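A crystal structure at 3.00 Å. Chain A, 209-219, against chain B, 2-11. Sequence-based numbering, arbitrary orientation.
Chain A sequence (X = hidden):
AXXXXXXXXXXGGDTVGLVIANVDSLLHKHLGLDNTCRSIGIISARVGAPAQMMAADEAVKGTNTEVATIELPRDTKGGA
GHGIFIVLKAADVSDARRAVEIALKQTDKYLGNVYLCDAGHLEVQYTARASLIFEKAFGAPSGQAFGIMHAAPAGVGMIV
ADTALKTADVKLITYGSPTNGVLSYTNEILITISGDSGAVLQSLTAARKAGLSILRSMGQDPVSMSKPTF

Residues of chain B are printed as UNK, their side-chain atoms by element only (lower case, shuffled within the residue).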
# COMPACT_ATOMS: atom_id res chain seq x y z
N LYS A 209 2.75 -4.53 27.31
CA LYS A 209 3.98 -4.29 28.06
C LYS A 209 5.21 -4.62 27.21
O LYS A 209 6.11 -3.79 27.04
CB LYS A 209 3.97 -5.09 29.36
CG LYS A 209 5.08 -4.69 30.32
CD LYS A 209 5.11 -5.59 31.55
CE LYS A 209 6.40 -5.35 32.35
NZ LYS A 209 6.66 -6.43 33.35
N ALA A 210 5.21 -5.84 26.65
CA ALA A 210 6.29 -6.32 25.80
C ALA A 210 6.54 -5.40 24.61
O ALA A 210 7.68 -5.04 24.32
CB ALA A 210 5.99 -7.73 25.32
N GLY A 211 5.46 -5.00 23.93
CA GLY A 211 5.57 -4.12 22.77
C GLY A 211 6.31 -2.83 23.09
O GLY A 211 7.31 -2.49 22.44
N LEU A 212 5.81 -2.13 24.12
CA LEU A 212 6.39 -0.88 24.59
C LEU A 212 7.86 -1.06 24.98
O LEU A 212 8.72 -0.24 24.63
CB LEU A 212 5.61 -0.35 25.78
CG LEU A 212 4.14 0.05 25.62
CD1 LEU A 212 3.55 0.38 26.99
CD2 LEU A 212 3.98 1.22 24.68
N SER A 213 8.14 -2.15 25.70
CA SER A 213 9.49 -2.52 26.08
C SER A 213 10.43 -2.49 24.86
O SER A 213 11.45 -1.79 24.88
CB SER A 213 9.50 -3.89 26.77
OG SER A 213 10.81 -4.38 26.96
N ILE A 214 10.05 -3.23 23.81
CA ILE A 214 10.86 -3.36 22.59
C ILE A 214 11.00 -2.02 21.88
O ILE A 214 12.11 -1.63 21.49
CB ILE A 214 10.26 -4.39 21.60
CG1 ILE A 214 10.19 -5.78 22.24
CG2 ILE A 214 11.06 -4.43 20.30
CD1 ILE A 214 11.53 -6.46 22.41
N LEU A 215 9.88 -1.33 21.70
CA LEU A 215 9.90 -0.03 21.05
C LEU A 215 10.88 0.91 21.74
O LEU A 215 11.63 1.62 21.08
CB LEU A 215 8.50 0.56 21.02
CG LEU A 215 7.69 0.57 19.72
CD1 LEU A 215 8.35 -0.18 18.58
CD2 LEU A 215 6.31 0.02 20.02
N ARG A 216 10.86 0.89 23.07
CA ARG A 216 11.78 1.70 23.88
C ARG A 216 13.22 1.28 23.69
O ARG A 216 14.08 2.14 23.47
CB ARG A 216 11.40 1.66 25.36
CG ARG A 216 10.08 2.33 25.64
CD ARG A 216 10.05 3.09 26.95
NE ARG A 216 8.74 3.71 27.17
CZ ARG A 216 7.68 3.06 27.65
NH1 ARG A 216 7.77 1.77 27.98
NH2 ARG A 216 6.53 3.70 27.80
N SER A 217 13.48 -0.04 23.75
CA SER A 217 14.81 -0.59 23.43
C SER A 217 15.31 -0.07 22.09
O SER A 217 16.52 0.07 21.90
CB SER A 217 14.79 -2.11 23.37
OG SER A 217 14.52 -2.71 24.61
N MET A 218 14.39 0.22 21.17
CA MET A 218 14.74 0.76 19.85
C MET A 218 14.96 2.27 19.87
O MET A 218 15.07 2.88 18.81
CB MET A 218 13.64 0.46 18.83
CG MET A 218 13.33 -1.00 18.61
SD MET A 218 11.88 -1.27 17.54
CE MET A 218 12.38 -0.46 16.02
N GLY A 219 14.99 2.87 21.06
CA GLY A 219 15.17 4.32 21.20
C GLY A 219 13.93 5.16 20.92
O GLY A 219 14.01 6.37 20.70
N UNK B 2 14.09 -2.76 32.46
CA UNK B 2 15.25 -3.50 31.90
C UNK B 2 15.24 -3.57 30.36
O UNK B 2 14.47 -2.86 29.71
c UNK B 2 15.14 -4.92 32.52
c UNK B 2 13.21 -3.60 33.30
c UNK B 2 13.70 -5.03 33.04
N UNK B 3 16.12 -4.41 29.79
CA UNK B 3 16.17 -4.65 28.34
C UNK B 3 15.80 -6.10 28.08
O UNK B 3 16.51 -7.04 28.46
c UNK B 3 17.73 -4.93 26.34
c UNK B 3 17.56 -4.30 27.72
o UNK B 3 17.66 -2.88 27.57
N UNK B 4 14.67 -6.27 27.42
CA UNK B 4 14.11 -7.56 27.10
C UNK B 4 15.13 -8.45 26.38
O UNK B 4 15.91 -7.98 25.54
s UNK B 4 10.28 -7.57 26.05
c UNK B 4 9.37 -9.08 25.75
c UNK B 4 11.84 -8.31 26.51
c UNK B 4 12.90 -7.34 26.23
N UNK B 5 15.13 -9.73 26.72
CA UNK B 5 16.18 -10.63 26.20
C UNK B 5 16.03 -10.86 24.68
O UNK B 5 17.02 -11.03 23.96
c UNK B 5 16.33 -11.95 27.05
c UNK B 5 14.99 -12.38 27.75
o UNK B 5 16.78 -13.00 26.21
N UNK B 6 14.79 -10.78 24.21
CA UNK B 6 14.44 -10.87 22.79
C UNK B 6 14.98 -9.75 21.89
O UNK B 6 15.03 -9.92 20.68
c UNK B 6 12.27 -12.21 23.03
o UNK B 6 12.42 -11.47 25.32
c UNK B 6 12.04 -12.37 24.52
c UNK B 6 12.92 -10.89 22.65
o UNK B 6 11.47 -13.42 24.89
N UNK B 7 15.37 -8.62 22.47
CA UNK B 7 15.93 -7.51 21.70
C UNK B 7 17.36 -7.81 21.27
O UNK B 7 18.06 -8.58 21.93
c UNK B 7 15.89 -6.23 22.52
c UNK B 7 16.18 -3.27 20.16
c UNK B 7 17.68 -4.53 22.11
c UNK B 7 16.43 -5.03 21.80
c UNK B 7 15.68 -4.39 20.82
c UNK B 7 17.43 -2.78 20.48
c UNK B 7 18.18 -3.41 21.45
N UNK B 8 17.80 -7.19 20.17
CA UNK B 8 19.16 -7.39 19.67
C UNK B 8 19.86 -6.12 19.13
O UNK B 8 21.08 -6.10 19.10
c UNK B 8 20.66 -9.09 18.48
c UNK B 8 18.32 -9.74 18.98
c UNK B 8 19.24 -8.57 18.62
N UNK B 9 19.12 -5.06 18.76
CA UNK B 9 19.62 -3.89 17.94
C UNK B 9 18.69 -4.01 16.74
O UNK B 9 17.89 -4.93 16.78
N UNK B 10 18.66 -3.18 15.68
CA UNK B 10 19.04 -1.76 15.41
C UNK B 10 20.07 -1.52 14.32
O UNK B 10 21.26 -1.78 14.49
c UNK B 10 19.10 -0.83 16.61
o UNK B 10 17.80 -0.81 17.19
c UNK B 10 19.43 0.61 16.17
N UNK B 11 19.58 -1.03 13.18
CA UNK B 11 20.40 -0.54 12.06
C UNK B 11 19.59 0.49 11.26
O UNK B 11 18.45 0.78 11.62
c UNK B 11 20.85 -1.70 11.17

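Position 2 of chain B carries three side-chain carbons that close a ring onto the backbone N. It has no atom within 4.5 Å of the chain A stretch. The ring makes it Pro B2.

Position 3 has one carbon bearing one oxygen and one carbon. The branch carbon of position 3 lies 4.3 Å from OG of Ser A217. This branched pattern is Thr B3.

Position 4 has an unbranched chain of two carbons, a sulfur and a last carbon. The sulfur of position 4 lies 3.4 Å from OG of Ser A213 and 4.0 Å from CD1 of Ile A214. The terminal carbon of position 4 is 3.7 Å from CB of Ala A210. The side chain thus lies against three helix residues. A thioether in mid-chain means Met B4.

Position 5 shows one carbon bearing one oxygen and one carbon again. Its CA-to-CB bond points away from the chain A stretch, and it touches nothing there. It is Thr B5.

Position 6 has three carbons, the third carrying two oxygens. It stays just outside contact range. The carboxylate after two methylenes gives Glu B6.

Position 7 has one carbon followed by a ring of six carbons. CB of Ser A217 sits over one face of this ring, 3.6 Å from the centroid and 13° off the normal, a CH-pi contact. One ring carbon of position 7 comes within 3.3 Å of the backbone O of Ser A217. Another ring carbon of position 7 is 4.0 Å from CG of Met A218. It is Phe B7. The backbone N of Phe B7 donates a hydrogen bond to O of Met B4 at 3.2 Å, closing a type I turn from Met B4 to Phe B7.

Position 8 has one carbon carrying two carbons, out of reach of this stretch. It is Val B8.

Position 9 has no side-chain atoms. It is Gly B9; its positive phi, 119°, favours glycine.

Position 10 has one carbon bearing one oxygen and one carbon, after a cis peptide bond. The side-chain oxygen of position 10 is 4.3 Å from CA of Met A218. It is Thr B10.

Position 11 has a single carbon, out of reach of this stretch. It is Ala B11.

The contact works by packing. No hydrogen bond crosses between the stretches, and 401 Å² is buried in all. Ala A210, Ser A213, Ile A214 and Ser A217 recur at helical spacing and present one side of the helix. Met B4 lies along the earlier part and Phe B7 covers the end. Ser A217 OG donates to O of Ser A213 at 3.2 Å, so the hydroxyl's proton is used within its own helix while CB of Ser A217 meets the ring.

Chain B, residues 2-11: PTMTEFVGTA
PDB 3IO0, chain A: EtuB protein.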